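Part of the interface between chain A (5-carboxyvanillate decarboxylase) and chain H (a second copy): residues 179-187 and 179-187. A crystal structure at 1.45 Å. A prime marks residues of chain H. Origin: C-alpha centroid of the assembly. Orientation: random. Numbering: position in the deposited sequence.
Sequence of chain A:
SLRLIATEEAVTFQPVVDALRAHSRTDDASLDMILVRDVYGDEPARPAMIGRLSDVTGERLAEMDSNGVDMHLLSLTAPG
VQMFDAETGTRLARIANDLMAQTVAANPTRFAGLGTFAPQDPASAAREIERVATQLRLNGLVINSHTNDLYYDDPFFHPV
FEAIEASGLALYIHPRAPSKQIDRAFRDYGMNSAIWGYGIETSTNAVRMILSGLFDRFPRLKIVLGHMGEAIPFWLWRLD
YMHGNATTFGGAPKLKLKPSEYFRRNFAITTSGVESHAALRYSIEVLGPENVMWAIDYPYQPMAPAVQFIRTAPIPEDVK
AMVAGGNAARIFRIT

Chain A (179-187) SKQIDRAFR
Chain H, residues 179-187: SKQIDRAFR

No direct hydrogen bond joins these identical stretches of 5-carboxyvanillate decarboxylase, an example of shared water connecting polar groups across an interface; the centre is near-twofold, with Ile182 CA 4.1 Å from Ile182′ CA. The stretches run antiparallel in reciprocal register: Gln181 CA and Arg184′ CA are 5.2 Å apart, as are Arg184 CA and Gln181′ CA.

Each backbone is a compact turn. Residues 180 and 181 have phi/psi near -65/-20 to -28, Ile182 is near -131/-3, and 183-185 form a 3-10 segment. Ser179 O accepts from Ile182 N at 3.0 Å, while Ser179 OG (chi1 p) accepts from Gln181 N at 3.1 Å; the second copy repeats both.

Each of two waters sits between the Lys180 carbonyl and Arg184 amide of one turn and reaches the Gln181 carbonyl of the other. Water 1 donates to Lys180 O (3.2 Å) and Gln181′ O (2.8 Å) and accepts from Arg184 N (3.2 Å). Water 2 donates to Gln181 O (2.8 Å) and Lys180′ O (3.1 Å) and accepts from Arg184′ N (3.1 Å).

In the apolar middle, Ile182 (p, t) sets CG2 3.7 Å from Ala185′ CB and 4.1 Å from Phe186′ CE1, an oblique approach to a ring with chi1 m; Ile182′ CG2 lies 3.6 Å from Ala185 CB.

Gln181 (m, t, chi3 40°) reaches across, yet OE1 stands 3.2 Å from Arg184′ O: two acceptors cannot bond. Each Arg184 guanidinium lays one face over the Lys180-Gln181 backbone of the other copy, with Arg184 NH1 3.3 Å from Lys180′ O, too poorly angled for a hydrogen bond.

Symmetry fails in the arginines: Arg184 is m, t, p but Arg184′ t, t, m; Arg187′ (m, t, m) curls back, NE donating to Arg184′ O at 2.8 Å, whereas Arg187 NH2 makes a long salt bridge to Asp183 OD2 at 3.8 Å.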

ATOM      1  N   SER A 179      -3.409  10.919   8.041  1.00  5.83           N
ATOM      2  CA  SER A 179      -3.484  11.551   9.358  1.00  6.13           C
ATOM      3  C   SER A 179      -2.156  12.171   9.748  1.00  6.74           C
ATOM      4  O   SER A 179      -1.140  11.997   9.069  1.00  8.31           O
ATOM      5  CB  SER A 179      -3.857  10.522  10.427  1.00  6.15           C
ATOM      6  OG  SER A 179      -2.719   9.741  10.774  1.00  6.17           O
ATOM      7  N   LYS A 180      -2.154  12.866  10.879  1.00  6.84           N
ATOM      8  CA  LYS A 180      -0.941  13.525  11.352  1.00  7.27           C
ATOM      9  C   LYS A 180       0.147  12.515  11.710  1.00  7.33           C
ATOM     10  O   LYS A 180       1.326  12.863  11.773  1.00  9.16           O
ATOM     11  CB  LYS A 180      -1.239  14.463  12.529  1.00  7.99           C
ATOM     12  CG  LYS A 180      -2.035  15.706  12.159  1.00  8.24           C
ATOM     13  CD  LYS A 180      -2.313  16.574  13.377  1.00  8.15           C
ATOM     14  CE  LYS A 180      -3.104  17.804  12.957  1.00 11.51           C
ATOM     15  NZ  LYS A 180      -3.202  18.809  14.043  1.00 15.83           N
ATOM     16  N   GLN A 181      -0.239  11.261  11.914  1.00  7.05           N
ATOM     17  CA  GLN A 181       0.737  10.225  12.207  1.00  9.36           C
ATOM     18  C   GLN A 181       1.648   9.974  11.017  1.00 11.06           C
ATOM     19  O   GLN A 181       2.796   9.555  11.188  1.00  9.17           O
ATOM     20  CB  GLN A 181       0.031   8.926  12.587  1.00 11.64           C
ATOM     21  CG  GLN A 181      -0.852   9.068  13.825  1.00  9.42           C
ATOM     22  CD  GLN A 181      -1.164   7.729  14.464  1.00 11.80           C
ATOM     23  OE1 GLN A 181      -0.301   6.852  14.543  1.00 12.91           O
ATOM     24  NE2 GLN A 181      -2.392   7.568  14.937  1.00  9.93           N
ATOM     25  N   ILE A 182       1.138  10.219   9.810  1.00  8.04           N
ATOM     26  CA  ILE A 182       1.871   9.850   8.600  1.00  9.05           C
ATOM     27  C   ILE A 182       1.970  10.959   7.545  1.00  8.63           C
ATOM     28  O   ILE A 182       2.617  10.770   6.515  1.00  8.75           O
ATOM     29  CB  ILE A 182       1.275   8.582   7.932  1.00  6.23           C
ATOM     30  CG1 ILE A 182      -0.220   8.777   7.631  1.00  6.65           C
ATOM     31  CG2 ILE A 182       1.480   7.373   8.826  1.00  6.46           C
ATOM     32  CD1 ILE A 182      -0.795   7.764   6.636  1.00  7.46           C
ATOM     33  N   ASP A 183       1.353  12.114   7.786  1.00  9.11           N
ATOM     34  CA  ASP A 183       1.228  13.092   6.704  1.00  9.02           C
ATOM     35  C   ASP A 183       2.511  13.747   6.191  1.00  8.77           C
ATOM     36  O   ASP A 183       2.516  14.270   5.082  1.00  8.35           O
ATOM     37  CB  ASP A 183       0.152  14.158   6.999  1.00  8.53           C
ATOM     38  CG  ASP A 183       0.483  15.034   8.198  1.00 10.15           C
ATOM     39  OD1 ASP A 183       1.651  15.122   8.618  1.00 12.39           O
ATOM     40  OD2 ASP A 183      -0.456  15.657   8.724  1.00  9.98           O
ATOM     41  N   ARG A 184       3.591  13.717   6.973  1.00  7.60           N
ATOM     42  CA  ARG A 184       4.846  14.356   6.569  1.00  8.68           C
ATOM     43  C   ARG A 184       5.340  13.865   5.204  1.00  7.87           C
ATOM     44  O   ARG A 184       5.919  14.636   4.435  1.00  9.26           O
ATOM     45  CB  ARG A 184       5.931  14.132   7.628  1.00 14.66           C
ATOM     46  CG  ARG A 184       5.878  15.083   8.815  1.00 21.34           C
ATOM     47  CD  ARG A 184       6.919  14.701   9.881  1.00 27.65           C
ATOM     48  NE  ARG A 184       8.264  14.533   9.324  1.00 30.45           N
ATOM     49  CZ  ARG A 184       9.285  13.973   9.975  1.00 33.28           C
ATOM     50  NH1 ARG A 184       9.119  13.521  11.212  1.00 32.58           N
ATOM     51  NH2 ARG A 184      10.472  13.858   9.390  1.00 35.00           N
ATOM     52  N   ALA A 185       5.095  12.591   4.909  1.00  7.49           N
ATOM     53  CA  ALA A 185       5.567  11.977   3.663  1.00 10.99           C
ATOM     54  C   ALA A 185       4.660  12.217   2.459  1.00  7.91           C
ATOM     55  O   ALA A 185       4.958  11.761   1.345  1.00  8.43           O
ATOM     56  CB  ALA A 185       5.779  10.479   3.857  1.00  7.15           C
ATOM     57  N   PHE A 186       3.555  12.926   2.678  1.00  7.31           N
ATOM     58  CA  PHE A 186       2.533  13.096   1.644  1.00  7.72           C
ATOM     59  C   PHE A 186       2.255  14.556   1.298  1.00  8.03           C
ATOM     60  O   PHE A 186       1.178  14.875   0.795  1.00 10.66           O
ATOM     61  CB  PHE A 186       1.232  12.394   2.061  1.00  7.91           C
ATOM     62  CG  PHE A 186       1.404  10.916   2.297  1.00  6.77           C
ATOM     63  CD1 PHE A 186       1.848  10.453   3.526  1.00  7.44           C
ATOM     64  CD2 PHE A 186       1.164  10.003   1.289  1.00  8.15           C
ATOM     65  CE1 PHE A 186       2.047   9.099   3.749  1.00  8.21           C
ATOM     66  CE2 PHE A 186       1.351   8.639   1.510  1.00  8.64           C
ATOM     67  CZ  PHE A 186       1.789   8.194   2.745  1.00  7.33           C
ATOM     68  N   ARG A 187       3.230  15.424   1.560  1.00  7.44           N
ATOM     69  CA  ARG A 187       3.105  16.859   1.291  1.00  8.28           C
ATOM     70  C   ARG A 187       3.587  17.258  -0.106  1.00 10.53           C
ATOM     71  O   ARG A 187       3.457  18.421  -0.495  1.00 13.67           O
ATOM     72  CB  ARG A 187       3.879  17.668   2.339  1.00  9.19           C
ATOM     73  CG  ARG A 187       3.305  17.597   3.755  1.00 16.03           C
ATOM     74  CD  ARG A 187       2.300  18.711   4.020  1.00 21.95           C
ATOM     75  NE  ARG A 187       1.631  18.543   5.309  1.00 20.58           N
ATOM     76  CZ  ARG A 187       0.534  19.196   5.674  1.00 22.37           C
ATOM     77  NH1 ARG A 187      -0.029  20.070   4.849  1.00 20.38           N
ATOM     78  NH2 ARG A 187      -0.014  18.961   6.859  1.00 22.13           N
TER
ATOM     79  N   SER H 179      10.150   5.215   8.000  1.00  6.84           N
ATOM     80  CA  SER H 179      10.954   6.366   8.418  1.00  8.01           C
ATOM     81  C   SER H 179      10.237   7.201   9.465  1.00  9.77           C
ATOM     82  O   SER H 179       9.049   7.005   9.733  1.00  8.39           O
ATOM     83  CB  SER H 179      11.264   7.268   7.218  1.00  7.62           C
ATOM     84  OG  SER H 179      10.160   8.118   6.913  1.00  8.73           O
ATOM     85  N   LYS H 180      10.952   8.166  10.035  1.00  9.12           N
ATOM     86  CA  LYS H 180      10.352   9.052  11.034  1.00  8.76           C
ATOM     87  C   LYS H 180       9.179   9.868  10.489  1.00  8.64           C
ATOM     88  O   LYS H 180       8.324  10.320  11.252  1.00 11.78           O
ATOM     89  CB  LYS H 180      11.413   9.961  11.654  1.00  8.92           C
ATOM     90  CG  LYS H 180      12.417   9.198  12.509  1.00 10.86           C
ATOM     91  CD  LYS H 180      13.419  10.127  13.176  1.00 12.34           C
ATOM     92  CE  LYS H 180      14.396   9.340  14.027  1.00 16.83           C
ATOM     93  NZ  LYS H 180      15.207  10.258  14.887  1.00 19.96           N
ATOM     94  N   GLN H 181       9.115  10.026   9.171  1.00  9.75           N
ATOM     95  CA  GLN H 181       8.006  10.762   8.573  1.00 10.92           C
ATOM     96  C   GLN H 181       6.678  10.039   8.795  1.00  7.82           C
ATOM     97  O   GLN H 181       5.620  10.678   8.841  1.00  9.58           O
ATOM     98  CB  GLN H 181       8.241  10.965   7.075  1.00 10.83           C
ATOM     99  CG  GLN H 181       9.534  11.702   6.736  1.00 12.53           C
ATOM    100  CD  GLN H 181       9.534  12.251   5.317  1.00 14.68           C
ATOM    101  OE1 GLN H 181       8.506  12.713   4.823  1.00 15.79           O
ATOM    102  NE2 GLN H 181      10.689  12.216   4.662  1.00  8.89           N
ATOM    103  N   ILE H 182       6.726   8.715   8.936  1.00  8.81           N
ATOM    104  CA  ILE H 182       5.497   7.919   8.983  1.00  7.91           C
ATOM    105  C   ILE H 182       5.443   6.899  10.115  1.00  8.18           C
ATOM    106  O   ILE H 182       4.439   6.200  10.264  1.00  7.90           O
ATOM    107  CB  ILE H 182       5.251   7.163   7.648  1.00  6.88           C
ATOM    108  CG1 ILE H 182       6.440   6.256   7.309  1.00  7.55           C
ATOM    109  CG2 ILE H 182       4.996   8.146   6.504  1.00  7.36           C
ATOM    110  CD1 ILE H 182       6.139   5.227   6.224  1.00  8.31           C
ATOM    111  N   ASP H 183       6.494   6.806  10.927  1.00  7.62           N
ATOM    112  CA  ASP H 183       6.581   5.666  11.846  1.00  7.65           C
ATOM    113  C   ASP H 183       5.568   5.646  12.995  1.00  8.63           C
ATOM    114  O   ASP H 183       5.359   4.594  13.594  1.00  9.78           O
ATOM    115  CB  ASP H 183       8.015   5.442  12.368  1.00  8.52           C
ATOM    116  CG  ASP H 183       8.526   6.577  13.251  1.00  9.83           C
ATOM    117  OD1 ASP H 183       7.724   7.371  13.781  1.00 11.65           O
ATOM    118  OD2 ASP H 183       9.757   6.663  13.446  1.00 11.17           O
ATOM    119  N   ARG H 184       4.929   6.775  13.296  1.00  8.51           N
ATOM    120  CA  ARG H 184       4.013   6.816  14.430  1.00  8.56           C
ATOM    121  C   ARG H 184       2.871   5.802  14.290  1.00  8.31           C
ATOM    122  O   ARG H 184       2.408   5.245  15.287  1.00  9.31           O
ATOM    123  CB  ARG H 184       3.459   8.230  14.658  1.00 10.26           C
ATOM    124  CG  ARG H 184       2.837   8.399  16.043  1.00 19.71           C
ATOM    125  CD  ARG H 184       1.925   9.610  16.144  1.00 31.64           C
ATOM    126  NE  ARG H 184       2.519  10.807  15.558  1.00 35.88           N
ATOM    127  CZ  ARG H 184       1.891  11.976  15.466  1.00 35.69           C
ATOM    128  NH1 ARG H 184       2.500  13.017  14.914  1.00 34.30           N
ATOM    129  NH2 ARG H 184       0.653  12.103  15.928  1.00 36.22           N
ATOM    130  N   ALA H 185       2.446   5.541  13.057  1.00  7.90           N
ATOM    131  CA  ALA H 185       1.306   4.657  12.811  1.00  9.83           C
ATOM    132  C   ALA H 185       1.698   3.182  12.763  1.00  9.20           C
ATOM    133  O   ALA H 185       0.849   2.314  12.524  1.00  7.49           O
ATOM    134  CB  ALA H 185       0.602   5.053  11.517  1.00  9.33           C
ATOM    135  N   PHE H 186       2.982   2.903  12.977  1.00  7.44           N
ATOM    136  CA  PHE H 186       3.518   1.550  12.813  1.00  7.87           C
ATOM    137  C   PHE H 186       4.173   1.018  14.086  1.00  9.52           C
ATOM    138  O   PHE H 186       5.000   0.111  14.030  1.00  9.30           O
ATOM    139  CB  PHE H 186       4.502   1.511  11.634  1.00  7.96           C
ATOM    140  CG  PHE H 186       3.874   1.904  10.316  1.00  6.57           C
ATOM    141  CD1 PHE H 186       3.792   3.234   9.937  1.00  7.12           C
ATOM    142  CD2 PHE H 186       3.340   0.942   9.474  1.00  6.73           C
ATOM    143  CE1 PHE H 186       3.188   3.606   8.733  1.00  6.45           C
ATOM    144  CE2 PHE H 186       2.734   1.302   8.269  1.00  7.27           C
ATOM    145  CZ  PHE H 186       2.665   2.646   7.897  1.00  6.89           C
ATOM    146  N   ARG H 187       3.781   1.570  15.232  1.00  7.93           N
ATOM    147  CA  ARG H 187       4.368   1.170  16.506  1.00  8.30           C
ATOM    148  C   ARG H 187       3.616   0.010  17.157  1.00  8.38           C
ATOM    149  O   ARG H 187       4.070  -0.520  18.160  1.00 11.51           O
ATOM    150  CB  ARG H 187       4.405   2.354  17.477  1.00  8.80           C
ATOM    151  CG  ARG H 187       5.303   3.500  17.032  1.00 13.55           C
ATOM    152  CD  ARG H 187       5.067   4.730  17.908  1.00 17.56           C
ATOM    153  NE  ARG H 187       3.705   5.252  17.767  1.00 25.58           N
ATOM    154  CZ  ARG H 187       2.981   5.752  18.764  1.00 29.47           C
ATOM    155  NH1 ARG H 187       3.482   5.805  19.994  1.00 29.83           N
ATOM    156  NH2 ARG H 187       1.753   6.199  18.535  1.00 30.09           N
TER
HETATM  157  O   HOH W   1       3.891  12.617   9.927  1.00 10.00           O
HETATM  158  O   HOH W   2       5.413   9.667  12.159  1.00 10.21           O
HETATM  159  O   HOH W   3      -0.220   5.324  16.752  1.00 19.55           O